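Local coordinates for protein putative S-adenosyl-L-methionine-dependent Methyltransferase (Methanococcus maripaludis, PDB 3DLC) that binds S-adenosylmethionine and probably transfers its methyl group to an acceptor not yet established, as a Rossmann-like class I methyltransferase, at residues E181-F186 and Y198-G203. Residues are numbered along the deposited sequence; the frame is centred on the assembly and turned at random. Where two conformers were deposited one is given.
Sequences ENVERF and YEIILG. Unlike the reference sequence in segment 198-203: Gly203 (reference Glu). With ACT (acetate ion), chain B.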
ATOM      1  N   GLU A 181      10.161 -12.364   9.390  1.00 13.28           N
ATOM      2  CA  GLU A 181       8.994 -12.701  10.218  1.00 15.08           C
ATOM      3  C   GLU A 181       7.728 -12.558   9.390  1.00 13.96           C
ATOM      4  O   GLU A 181       6.822 -13.392   9.457  1.00 14.16           O
ATOM      5  CB  GLU A 181       8.913 -11.805  11.432  1.00 16.38           C
ATOM      6  N   ASN A 182       7.649 -11.495   8.618  1.00 11.35           N
ATOM      7  CA  ASN A 182       6.517 -11.224   7.757  1.00 11.90           C
ATOM      8  C   ASN A 182       6.534 -12.056   6.512  1.00 10.50           C
ATOM      9  O   ASN A 182       5.441 -12.354   5.986  1.00 11.78           O
ATOM     10  CB  ASN A 182       6.334  -9.735   7.494  1.00 11.76           C
ATOM     11  CG  ASN A 182       5.660  -9.075   8.643  1.00 12.13           C
ATOM     12  OD1 ASN A 182       4.764  -9.678   9.275  1.00 14.58           O
ATOM     13  ND2 ASN A 182       6.066  -7.874   8.954  1.00 13.07           N
ATOM     14  N   VAL A 183       7.723 -12.428   6.037  1.00  9.58           N
ATOM     15  CA  VAL A 183       7.745 -13.319   4.895  1.00  8.94           C
ATOM     16  C   VAL A 183       7.050 -14.619   5.317  1.00  9.93           C
ATOM     17  O   VAL A 183       6.160 -15.119   4.589  1.00 10.78           O
ATOM     18  CB  VAL A 183       9.149 -13.559   4.383  1.00  9.53           C
ATOM     19  CG1 VAL A 183       9.125 -14.562   3.258  1.00 11.17           C
ATOM     20  CG2 VAL A 183       9.780 -12.228   3.912  1.00 10.62           C
ATOM     21  N   GLU A 184       7.411 -15.147   6.484  1.00  9.99           N
ATOM     22  CA  GLU A 184       6.813 -16.364   6.987  0.50 10.11           C
ATOM     23  C   GLU A 184       5.334 -16.207   7.294  1.00  9.86           C
ATOM     24  O   GLU A 184       4.482 -17.021   6.935  1.00 10.02           O
ATOM     25  CB  GLU A 184       7.520 -16.825   8.247  0.50 11.35           C
ATOM     26  CG  GLU A 184       6.849 -18.056   8.817  0.50 15.01           C
ATOM     27  CD  GLU A 184       7.834 -19.082   9.261  0.50 15.08           C
ATOM     28  OE1 GLU A 184       8.703 -19.426   8.433  0.50 30.11           O
ATOM     29  OE2 GLU A 184       7.714 -19.586  10.392  0.50 31.87           O
ATOM     30  N   ARG A 185       5.011 -15.132   7.982  1.00 10.06           N
ATOM     31  CA  ARG A 185       3.624 -14.900   8.365  1.00 10.17           C
ATOM     32  C   ARG A 185       2.711 -14.908   7.148  1.00 10.00           C
ATOM     33  O   ARG A 185       1.673 -15.574   7.117  1.00  9.98           O
ATOM     34  CB  ARG A 185       3.450 -13.569   9.088  1.00 11.15           C
ATOM     35  CG  ARG A 185       2.024 -13.275   9.547  1.00 12.30           C
ATOM     36  CD  ARG A 185       1.826 -11.909  10.173  1.00 14.09           C
ATOM     37  NE  ARG A 185       0.443 -11.857  10.644  1.00 15.57           N
ATOM     38  CZ  ARG A 185      -0.287 -10.774  10.822  1.00 16.60           C
ATOM     39  NH1 ARG A 185       0.192  -9.591  10.582  1.00 17.24           N
ATOM     40  NH2 ARG A 185      -1.528 -10.910  11.239  1.00 18.03           N
ATOM     41  N   PHE A 186       3.097 -14.129   6.148  1.00  9.53           N
ATOM     42  CA  PHE A 186       2.255 -13.960   4.964  1.00  8.59           C
ATOM     43  C   PHE A 186       2.278 -15.142   4.014  1.00  9.00           C
ATOM     44  O   PHE A 186       1.272 -15.413   3.379  1.00  9.94           O
ATOM     45  CB  PHE A 186       2.454 -12.577   4.346  1.00  9.55           C
ATOM     46  CG  PHE A 186       1.859 -11.522   5.188  1.00  9.01           C
ATOM     47  CD1 PHE A 186       0.480 -11.365   5.210  1.00 10.44           C
ATOM     48  CD2 PHE A 186       2.607 -10.761   6.030  1.00 10.18           C
ATOM     49  CE1 PHE A 186      -0.105 -10.444   6.045  1.00 10.34           C
ATOM     50  CE2 PHE A 186       2.038  -9.839   6.854  1.00 11.02           C
ATOM     51  CZ  PHE A 186       0.682  -9.674   6.876  1.00 10.75           C
ATOM     52  N   TYR A 198       2.555 -17.069  -6.321  1.00  6.84           N
ATOM     53  CA  TYR A 198       2.978 -15.807  -5.695  1.00  7.15           C
ATOM     54  C   TYR A 198       4.477 -15.786  -5.476  1.00  6.91           C
ATOM     55  O   TYR A 198       5.154 -16.817  -5.487  1.00  7.22           O
ATOM     56  CB  TYR A 198       2.235 -15.547  -4.351  1.00  7.54           C
ATOM     57  CG  TYR A 198       2.551 -16.518  -3.216  1.00  7.94           C
ATOM     58  CD1 TYR A 198       3.746 -16.466  -2.533  1.00  7.60           C
ATOM     59  CD2 TYR A 198       1.640 -17.457  -2.802  1.00  8.03           C
ATOM     60  CE1 TYR A 198       4.026 -17.343  -1.479  1.00  8.83           C
ATOM     61  CE2 TYR A 198       1.912 -18.343  -1.767  1.00  7.92           C
ATOM     62  CZ  TYR A 198       3.095 -18.265  -1.089  1.00  8.01           C
ATOM     63  OH  TYR A 198       3.436 -19.150  -0.085  1.00  9.56           O
ATOM     64  N   GLU A 199       4.967 -14.570  -5.258  1.00  6.59           N
ATOM     65  CA  GLU A 199       6.284 -14.320  -4.740  1.00  6.92           C
ATOM     66  C   GLU A 199       6.132 -13.410  -3.517  1.00  6.27           C
ATOM     67  O   GLU A 199       5.304 -12.506  -3.529  1.00  7.47           O
ATOM     68  CB  GLU A 199       7.150 -13.519  -5.732  1.00  8.45           C
ATOM     69  CG  GLU A 199       7.375 -14.134  -7.074  1.00  9.66           C
ATOM     70  CD  GLU A 199       7.820 -13.092  -8.085  1.00 10.13           C
ATOM     71  OE1 GLU A 199       7.000 -12.176  -8.335  1.00 12.22           O
ATOM     72  OE2 GLU A 199       8.950 -13.179  -8.579  1.00 11.95           O
ATOM     73  N   ILE A 200       6.911 -13.639  -2.480  1.00  7.15           N
ATOM     74  CA  ILE A 200       7.015 -12.694  -1.353  1.00  6.80           C
ATOM     75  C   ILE A 200       8.479 -12.356  -1.306  1.00  7.33           C
ATOM     76  O   ILE A 200       9.309 -13.247  -1.158  1.00  8.81           O
ATOM     77  CB  ILE A 200       6.495 -13.237  -0.039  1.00  8.16           C
ATOM     78  CG1 ILE A 200       5.024 -13.643  -0.158  1.00  8.20           C
ATOM     79  CG2 ILE A 200       6.649 -12.203   1.047  1.00  9.74           C
ATOM     80  CD1 ILE A 200       4.452 -14.308   1.092  1.00 11.40           C
ATOM     81  N   ILE A 201       8.798 -11.080  -1.450  1.00  6.71           N
ATOM     82  CA  ILE A 201      10.185 -10.610  -1.572  0.51  7.29           C
ATOM     83  C   ILE A 201      10.597  -9.733  -0.411  1.00  7.22           C
ATOM     84  O   ILE A 201       9.775  -9.031   0.206  1.00  7.79           O
ATOM     85  CB  ILE A 201      10.445  -9.797  -2.874  0.51  6.86           C
ATOM     86  CG1 ILE A 201       9.664  -8.494  -2.894  0.51  7.78           C
ATOM     87  CG2 ILE A 201      10.142 -10.637  -4.148  0.51  9.15           C
ATOM     88  CD1 ILE A 201      10.060  -7.650  -4.077  0.51  9.79           C
ATOM     89  N   LEU A 202      11.889  -9.755  -0.135  1.00  7.47           N
ATOM     90  CA  LEU A 202      12.490  -8.917   0.878  1.00  7.40           C
ATOM     91  C   LEU A 202      13.865  -8.525   0.385  1.00  7.56           C
ATOM     92  O   LEU A 202      14.694  -9.369   0.123  1.00  9.03           O
ATOM     93  CB  LEU A 202      12.552  -9.663   2.209  1.00  8.16           C
ATOM     94  CG  LEU A 202      13.251  -8.986   3.350  1.00 10.34           C
ATOM     95  CD1 LEU A 202      12.540  -7.736   3.787  1.00 13.16           C
ATOM     96  CD2 LEU A 202      13.400  -9.995   4.511  1.00 13.25           C
ATOM     97  N   GLY A 203      14.083  -7.229   0.263  1.00  8.39           N
ATOM     98  CA  GLY A 203      15.356  -6.726  -0.184  1.00  9.66           C
ATOM     99  C   GLY A 203      15.475  -5.246   0.027  1.00  9.31           C
ATOM    100  O   GLY A 203      14.737  -4.657   0.807  1.00  9.63           O
TER
HETATM  101  C   ACT B 219      -2.294 -14.484  11.029  0.75 28.05           C
HETATM  102  O   ACT B 219      -2.796 -13.648  11.823  0.75 28.43           O
HETATM  103  OXT ACT B 219      -1.038 -14.461  10.875  0.75 24.47           O
HETATM  104  CH3 ACT B 219      -3.172 -15.465  10.319  0.75 29.16           C
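In the C-terminal part of this Rossmann-like methyltransferase fold, Val183 on helix 180-193 packs against Ile200 and Leu202 on edge strand 198-203, a helix-on-sheet contact made without any hydrogen bond across it. Segment 181-186 runs nearly antiparallel to strand 198-203 (171°), the segment axes 8.9 Å apart. Val183 spans two strand residues, one methyl to each: its CG1 meets CG2 of Ile200 at 4.1 Å, while its CG2 lies 4.1 Å from CB of Leu202. A short beta-branched residue suits this place, because its two methyls serve two strand residues that both point at the helix. The side chains of Val183 and Ile200 lie alongside each other, pointing opposite ways. With CG1 anti to its carbonyl carbon (chi1 -59°) and the chain extended beyond, the longer branch of Ile200 carries CD1 onto the helix backbone, 3.7 Å from C of Phe186 and 4.0 Å from O of Val183, leaving CG2 for Val183. The same methyl, CD1, touches CB of Phe186 at 4.2 Å. The Phe186 ring turns from the strand into the interior, about 12 Å from the bound S-adenosylmethionine; its large apolar surface suits this buried place. On the helix side turned from the strand, extended Arg185 holds an acetate, probably from the crystallisation liquor: NE and NH2 donate nearly straight hydrogen bonds to OXT (3.0 Å) and O, with the acetate carbon in the guanidinium plane. Strand 206-211 separates strand 198-203 from the rest of the sheet; its Phe207 touches Val183 and Ile200, while Phe186 packs on its Ile209, on Val121 and on Val127 of helix 127-137.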